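Local coordinates for Fe-regulated protein B (Neisseria meningitidis, PDB 4AIP), which transports iron across the meningococcal outer membrane as a TonB-dependent receptor, probably taking it up from siderophores, at residues P141-A153 with A162-D176. Residues are numbered along the deposited sequence; the frame is centred on the assembly and turned at random.
Sequences PALVKVVSVQKGA and ATNGAIIAKTVDAQD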
ATOM      1  N   PRO B 141       9.513  11.481 -15.157  1.00  9.95           N
ATOM      2  CA  PRO B 141       8.985  12.411 -16.164  1.00  9.90           C
ATOM      3  C   PRO B 141       7.475  12.415 -16.163  1.00  9.79           C
ATOM      4  O   PRO B 141       6.824  13.295 -16.785  1.00 10.05           O
ATOM      5  CB  PRO B 141       9.498  11.829 -17.499  1.00 10.45           C
ATOM      6  CG  PRO B 141       9.800  10.368 -17.196  1.00 10.20           C
ATOM      7  CD  PRO B 141      10.275  10.370 -15.747  1.00 10.82           C
ATOM      8  N   ALA B 142       6.895  11.429 -15.495  1.00  8.69           N
ATOM      9  CA  ALA B 142       5.425  11.399 -15.400  1.00  8.51           C
ATOM     10  C   ALA B 142       4.953  12.657 -14.661  1.00  8.20           C
ATOM     11  O   ALA B 142       3.928  13.209 -15.001  1.00  8.53           O
ATOM     12  CB  ALA B 142       4.946  10.121 -14.690  1.00  7.81           C
ATOM     13  N   LEU B 143       5.738  13.142 -13.696  1.00  8.20           N
ATOM     14  CA  LEU B 143       5.414  14.414 -13.017  1.00  9.49           C
ATOM     15  C   LEU B 143       5.544  15.689 -13.889  1.00  9.26           C
ATOM     16  O   LEU B 143       4.941  16.746 -13.568  1.00  9.14           O
ATOM     17  CB  LEU B 143       6.249  14.569 -11.747  1.00  9.48           C
ATOM     18  CG  LEU B 143       6.143  13.435 -10.740  1.00 14.71           C
ATOM     19  CD1 LEU B 143       7.330  13.450  -9.759  1.00  8.51           C
ATOM     20  CD2 LEU B 143       4.811  13.540  -9.979  1.00  6.28           C
ATOM     21  N   VAL B 144       6.299  15.618 -14.988  1.00  9.30           N
ATOM     22  CA  VAL B 144       6.828  16.867 -15.521  1.00 10.02           C
ATOM     23  C   VAL B 144       6.068  17.372 -16.717  1.00 10.46           C
ATOM     24  O   VAL B 144       5.444  16.583 -17.403  1.00 13.06           O
ATOM     25  CB  VAL B 144       8.407  16.811 -15.757  1.00 10.50           C
ATOM     26  CG1 VAL B 144       9.072  16.034 -14.689  1.00  9.77           C
ATOM     27  CG2 VAL B 144       8.751  16.147 -17.021  1.00  8.89           C
ATOM     28  N   LYS B 145       6.073  18.684 -16.953  1.00  8.73           N
ATOM     29  CA  LYS B 145       5.472  19.202 -18.175  1.00  8.41           C
ATOM     30  C   LYS B 145       6.478  19.700 -19.166  1.00  8.78           C
ATOM     31  O   LYS B 145       6.191  19.726 -20.335  1.00  9.45           O
ATOM     32  CB  LYS B 145       4.424  20.278 -17.910  1.00  8.31           C
ATOM     33  CG  LYS B 145       4.905  21.678 -17.965  1.00 10.15           C
ATOM     34  CD  LYS B 145       4.173  22.545 -16.967  1.00 18.61           C
ATOM     35  CE  LYS B 145       4.393  24.020 -17.229  1.00 22.89           C
ATOM     36  NZ  LYS B 145       3.721  24.540 -18.428  1.00 23.89           N
ATOM     37  N   VAL B 146       7.640  20.132 -18.710  1.00  9.43           N
ATOM     38  CA  VAL B 146       8.735  20.525 -19.586  1.00 10.43           C
ATOM     39  C   VAL B 146      10.065  20.141 -18.953  1.00 11.98           C
ATOM     40  O   VAL B 146      10.205  20.092 -17.708  1.00 11.48           O
ATOM     41  CB  VAL B 146       8.753  22.046 -19.870  1.00 11.10           C
ATOM     42  CG1 VAL B 146       7.752  22.402 -20.946  1.00 14.62           C
ATOM     43  CG2 VAL B 146       8.411  22.864 -18.674  1.00  8.87           C
ATOM     44  N   VAL B 147      11.010  19.811 -19.836  1.00 12.03           N
ATOM     45  CA  VAL B 147      12.414  19.670 -19.494  1.00 11.10           C
ATOM     46  C   VAL B 147      13.187  20.611 -20.396  1.00 13.06           C
ATOM     47  O   VAL B 147      12.924  20.699 -21.601  1.00 13.29           O
ATOM     48  CB  VAL B 147      12.900  18.224 -19.667  1.00 10.67           C
ATOM     49  CG1 VAL B 147      14.275  18.077 -19.143  1.00  7.82           C
ATOM     50  CG2 VAL B 147      11.976  17.269 -18.916  1.00  7.80           C
ATOM     51  N   SER B 148      14.130  21.331 -19.794  1.00 13.35           N
ATOM     52  CA  SER B 148      15.051  22.244 -20.456  1.00 13.79           C
ATOM     53  C   SER B 148      16.435  21.958 -19.880  1.00 15.20           C
ATOM     54  O   SER B 148      16.575  21.231 -18.884  1.00 14.93           O
ATOM     55  CB  SER B 148      14.678  23.702 -20.122  1.00 16.13           C
ATOM     56  OG  SER B 148      13.483  24.160 -20.785  1.00 12.90           O
ATOM     57  N   VAL B 149      17.455  22.522 -20.507  1.00 17.45           N
ATOM     58  CA  VAL B 149      18.867  22.268 -20.118  1.00 18.60           C
ATOM     59  C   VAL B 149      19.648  23.580 -20.234  1.00 20.52           C
ATOM     60  O   VAL B 149      19.353  24.439 -21.070  1.00 21.77           O
ATOM     61  CB  VAL B 149      19.499  21.089 -20.946  1.00 18.18           C
ATOM     62  CG1 VAL B 149      19.697  21.513 -22.346  1.00 14.20           C
ATOM     63  CG2 VAL B 149      20.790  20.584 -20.365  1.00 12.89           C
ATOM     64  N   GLN B 150      20.583  23.758 -19.329  1.00 20.60           N
ATOM     65  CA  GLN B 150      21.474  24.901 -19.371  1.00 21.25           C
ATOM     66  C   GLN B 150      22.838  24.346 -19.026  1.00 19.65           C
ATOM     67  O   GLN B 150      22.994  23.613 -18.009  1.00 17.20           O
ATOM     68  CB  GLN B 150      20.989  26.077 -18.461  1.00 22.52           C
ATOM     69  CG  GLN B 150      21.563  26.192 -17.029  1.00 29.89           C
ATOM     70  CD  GLN B 150      23.054  26.709 -16.889  1.00 41.38           C
ATOM     71  OE1 GLN B 150      23.754  27.093 -17.844  1.00 26.50           O
ATOM     72  NE2 GLN B 150      23.522  26.685 -15.649  1.00 35.84           N
ATOM     73  N   LYS B 151      23.813  24.673 -19.873  1.00 20.53           N
ATOM     74  CA  LYS B 151      25.089  23.944 -19.880  1.00 18.81           C
ATOM     75  C   LYS B 151      26.195  24.867 -19.488  1.00 20.85           C
ATOM     76  O   LYS B 151      26.193  26.036 -19.885  1.00 21.02           O
ATOM     77  CB  LYS B 151      25.360  23.372 -21.262  1.00 16.62           C
ATOM     78  CG  LYS B 151      24.217  22.545 -21.810  1.00 11.42           C
ATOM     79  CD  LYS B 151      24.597  21.879 -23.164  1.00  7.28           C
ATOM     80  CE  LYS B 151      23.347  21.807 -24.024  1.00  9.76           C
ATOM     81  NZ  LYS B 151      23.422  20.871 -25.159  1.00  9.04           N
ATOM     82  N   GLY B 152      27.137  24.358 -18.690  1.00 20.76           N
ATOM     83  CA  GLY B 152      28.274  25.199 -18.222  1.00 19.48           C
ATOM     84  C   GLY B 152      27.809  26.251 -17.192  1.00 18.98           C
ATOM     85  O   GLY B 152      26.692  26.145 -16.602  1.00 18.38           O
ATOM     86  N   ALA B 153      28.654  27.265 -16.980  1.00 18.88           N
ATOM     87  CA  ALA B 153      28.415  28.316 -15.994  1.00 16.56           C
ATOM     88  C   ALA B 153      27.290  29.209 -16.500  1.00 15.87           C
ATOM     89  O   ALA B 153      27.287  29.625 -17.674  1.00 16.84           O
ATOM     90  CB  ALA B 153      29.677  29.105 -15.738  1.00 14.96           C
ATOM     91  N   ALA B 162      25.563  27.408 -10.215  1.00  7.74           N
ATOM     92  CA  ALA B 162      25.537  27.158 -11.630  1.00  6.91           C
ATOM     93  C   ALA B 162      26.876  27.116 -12.361  1.00  8.79           C
ATOM     94  O   ALA B 162      27.055  27.842 -13.356  1.00 10.24           O
ATOM     95  CB  ALA B 162      24.593  28.146 -12.341  1.00  5.65           C
ATOM     96  N   THR B 163      27.767  26.224 -11.947  1.00  9.37           N
ATOM     97  CA  THR B 163      29.079  26.174 -12.528  1.00 10.74           C
ATOM     98  C   THR B 163      29.058  25.337 -13.781  1.00 12.65           C
ATOM     99  O   THR B 163      29.634  25.720 -14.829  1.00 11.64           O
ATOM    100  CB  THR B 163      30.166  25.613 -11.572  1.00 12.24           C
ATOM    101  OG1 THR B 163      29.820  24.301 -11.188  1.00 10.00           O
ATOM    102  CG2 THR B 163      30.393  26.496 -10.330  1.00  8.61           C
ATOM    103  N   ASN B 164      28.385  24.199 -13.715  1.00 12.49           N
ATOM    104  CA  ASN B 164      28.438  23.298 -14.845  1.00 12.61           C
ATOM    105  C   ASN B 164      27.078  23.050 -15.552  1.00 14.25           C
ATOM    106  O   ASN B 164      27.054  22.330 -16.562  1.00 14.20           O
ATOM    107  CB  ASN B 164      29.102  21.984 -14.424  1.00 10.79           C
ATOM    108  CG  ASN B 164      30.587  22.005 -14.656  1.00 13.90           C
ATOM    109  OD1 ASN B 164      31.414  21.560 -13.816  1.00 12.14           O
ATOM    110  ND2 ASN B 164      30.967  22.523 -15.842  1.00 16.26           N
ATOM    111  N   GLY B 165      25.975  23.637 -15.032  1.00 13.71           N
ATOM    112  CA  GLY B 165      24.689  23.564 -15.746  1.00 12.32           C
ATOM    113  C   GLY B 165      23.680  22.654 -15.057  1.00 11.49           C
ATOM    114  O   GLY B 165      23.950  22.105 -13.950  1.00 11.96           O
ATOM    115  N   ALA B 166      22.511  22.484 -15.685  1.00 10.23           N
ATOM    116  CA  ALA B 166      21.385  21.859 -15.007  1.00  8.60           C
ATOM    117  C   ALA B 166      20.343  21.279 -15.942  1.00  8.93           C
ATOM    118  O   ALA B 166      20.082  21.826 -17.031  1.00  8.26           O
ATOM    119  CB  ALA B 166      20.756  22.858 -14.118  1.00  8.05           C
ATOM    120  N   ILE B 167      19.762  20.145 -15.545  1.00  8.63           N
ATOM    121  CA  ILE B 167      18.464  19.767 -16.128  1.00  9.12           C
ATOM    122  C   ILE B 167      17.391  20.508 -15.308  1.00  9.67           C
ATOM    123  O   ILE B 167      17.454  20.509 -14.061  1.00  9.61           O
ATOM    124  CB  ILE B 167      18.208  18.242 -16.155  1.00  9.72           C
ATOM    125  CG1 ILE B 167      19.090  17.593 -17.190  1.00  8.57           C
ATOM    126  CG2 ILE B 167      16.781  17.939 -16.595  1.00  8.53           C
ATOM    127  CD1 ILE B 167      20.376  17.258 -16.699  1.00  8.55           C
ATOM    128  N   ILE B 168      16.472  21.166 -16.012  1.00  8.60           N
ATOM    129  CA  ILE B 168      15.474  21.998 -15.428  1.00 10.02           C
ATOM    130  C   ILE B 168      14.084  21.522 -15.863  1.00 10.76           C
ATOM    131  O   ILE B 168      13.782  21.422 -17.068  1.00 12.89           O
ATOM    132  CB  ILE B 168      15.679  23.422 -15.927  1.00 11.29           C
ATOM    133  CG1 ILE B 168      17.109  23.920 -15.523  1.00  9.42           C
ATOM    134  CG2 ILE B 168      14.489  24.335 -15.505  1.00 10.33           C
ATOM    135  CD1 ILE B 168      17.427  25.335 -16.076  1.00  9.89           C
ATOM    136  N   ALA B 169      13.238  21.238 -14.884  1.00 10.28           N
ATOM    137  CA  ALA B 169      11.925  20.666 -15.175  1.00  9.76           C
ATOM    138  C   ALA B 169      10.915  21.393 -14.367  1.00  9.45           C
ATOM    139  O   ALA B 169      11.227  21.807 -13.236  1.00 10.04           O
ATOM    140  CB  ALA B 169      11.899  19.190 -14.815  1.00 10.96           C
ATOM    141  N   LYS B 170       9.716  21.513 -14.955  1.00  8.82           N
ATOM    142  CA  LYS B 170       8.513  22.059 -14.316  1.00  9.10           C
ATOM    143  C   LYS B 170       7.483  20.951 -14.221  1.00 10.69           C
ATOM    144  O   LYS B 170       7.314  20.197 -15.175  1.00 10.73           O
ATOM    145  CB  LYS B 170       7.959  23.224 -15.139  1.00  7.60           C
ATOM    146  CG  LYS B 170       8.972  24.329 -15.370  1.00  9.33           C
ATOM    147  CD  LYS B 170       8.299  25.605 -15.793  1.00 21.08           C
ATOM    148  CE  LYS B 170       9.291  26.778 -15.878  1.00 43.67           C
ATOM    149  NZ  LYS B 170       8.913  27.667 -17.001  1.00 40.54           N
ATOM    150  N   THR B 171       6.845  20.816 -13.060  1.00 10.83           N
ATOM    151  CA  THR B 171       5.758  19.870 -12.884  1.00 10.64           C
ATOM    152  C   THR B 171       4.509  20.332 -13.664  1.00 10.53           C
ATOM    153  O   THR B 171       4.331  21.507 -14.020  1.00 10.13           O
ATOM    154  CB  THR B 171       5.418  19.681 -11.419  1.00 11.30           C
ATOM    155  OG1 THR B 171       5.167  20.987 -10.866  1.00 11.68           O
ATOM    156  CG2 THR B 171       6.590  19.034 -10.711  1.00 10.32           C
ATOM    157  N   VAL B 172       3.641  19.377 -13.939  1.00 10.28           N
ATOM    158  CA  VAL B 172       2.478  19.632 -14.723  1.00 12.41           C
ATOM    159  C   VAL B 172       1.410  20.414 -13.949  1.00 14.18           C
ATOM    160  O   VAL B 172       1.328  20.346 -12.702  1.00 12.76           O
ATOM    161  CB  VAL B 172       1.917  18.290 -15.275  1.00 11.60           C
ATOM    162  CG1 VAL B 172       1.714  17.268 -14.124  1.00  8.80           C
ATOM    163  CG2 VAL B 172       0.599  18.560 -16.001  1.00 20.88           C
ATOM    164  N   ASP B 173       0.610  21.158 -14.716  1.00 15.98           N
ATOM    165  CA  ASP B 173      -0.414  21.981 -14.183  1.00 18.52           C
ATOM    166  C   ASP B 173      -1.786  21.639 -14.746  1.00 17.06           C
ATOM    167  O   ASP B 173      -1.935  21.053 -15.836  1.00 17.42           O
ATOM    168  CB  ASP B 173      -0.097  23.430 -14.548  1.00 21.08           C
ATOM    169  CG  ASP B 173       0.147  24.279 -13.366  1.00 38.89           C
ATOM    170  OD1 ASP B 173      -0.735  24.319 -12.451  1.00 54.27           O
ATOM    171  OD2 ASP B 173       1.238  24.917 -13.380  1.00 46.47           O
ATOM    172  N   ALA B 174      -2.790  22.091 -14.022  1.00 15.31           N
ATOM    173  CA  ALA B 174      -4.159  22.063 -14.460  1.00 14.88           C
ATOM    174  C   ALA B 174      -4.385  22.516 -15.909  1.00 15.12           C
ATOM    175  O   ALA B 174      -4.990  21.752 -16.692  1.00 14.12           O
ATOM    176  CB  ALA B 174      -5.024  22.889 -13.465  1.00 14.77           C
ATOM    177  N   GLN B 175      -3.900  23.708 -16.284  1.00 15.70           N
ATOM    178  CA  GLN B 175      -4.121  24.199 -17.652  1.00 20.29           C
ATOM    179  C   GLN B 175      -3.480  23.343 -18.755  1.00 18.14           C
ATOM    180  O   GLN B 175      -4.054  23.206 -19.864  1.00 16.87           O
ATOM    181  CB  GLN B 175      -3.753  25.666 -17.817  1.00 20.31           C
ATOM    182  CG  GLN B 175      -4.703  26.618 -17.078  1.00 46.78           C
ATOM    183  CD  GLN B 175      -5.985  26.997 -17.846  1.00 69.51           C
ATOM    184  OE1 GLN B 175      -6.796  26.140 -18.224  1.00 69.31           O
ATOM    185  NE2 GLN B 175      -6.182  28.305 -18.041  1.00 69.67           N
ATOM    186  N   ASP B 176      -2.324  22.753 -18.457  1.00 16.79           N
ATOM    187  CA  ASP B 176      -1.762  21.761 -19.364  1.00 18.75           C
ATOM    188  C   ASP B 176      -2.667  20.549 -19.567  1.00 18.32           C
ATOM    189  O   ASP B 176      -2.770  20.044 -20.658  1.00 21.02           O
ATOM    190  CB  ASP B 176      -0.378  21.323 -18.900  1.00 18.91           C
ATOM    191  CG  ASP B 176       0.423  22.480 -18.330  1.00 26.01           C
ATOM    192  OD1 ASP B 176       0.340  23.591 -18.926  1.00 38.15           O
ATOM    193  OD2 ASP B 176       1.105  22.274 -17.251  1.00 25.57           O
TER
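Leu143 opens the pairing of the two central, antiparallel strands in the four-stranded mixed sheet of the plug, the domain that fills the barrel of a TonB-dependent transporter. Its carbonyl O accepts Val172 N at 3.0 Å, while its side chain reaches Leu252 of the barrel wall. A classic beta bulge follows: Lys145 and Val146 both face Lys170, Lys145 N giving a nearly straight bond to Lys170 O (173° at the hydrogen) and Val146 O accepting Lys170 N. The Lys145 chain, bent at chi2 (-146°) and chi4 (71°), crosses Asp176 at about a right angle and brings NZ to 3.5 Å from Asp176 OD1, a long salt bridge. Asp176 OD2 accepts Asp173 N at 2.8 Å, on its anti side but well out of the carboxylate plane, so the group that meets Lys145 is also held by the start of its own helix. Val146 CG2 lies alongside the Lys170 stem, 3.6 Å from its CB. On the buried face, Val147 CG1 meets Ile167 CG2 at 3.6 Å; Leu89 and Leu107 cover these two residues. Ser148 and Ile168 exchange two backbone bonds, and Ser148 OG turns to Asn70 N on strand 67-73. Farther along, Gln150 N bonds to Ala166 O, and Lys151 sends its ammonium to Glu590 of the barrel. Regular pairing ends at Lys151 with Gly165; beyond it Gly152 N makes a weak, bent bond of 2.9 Å to Asn164 O.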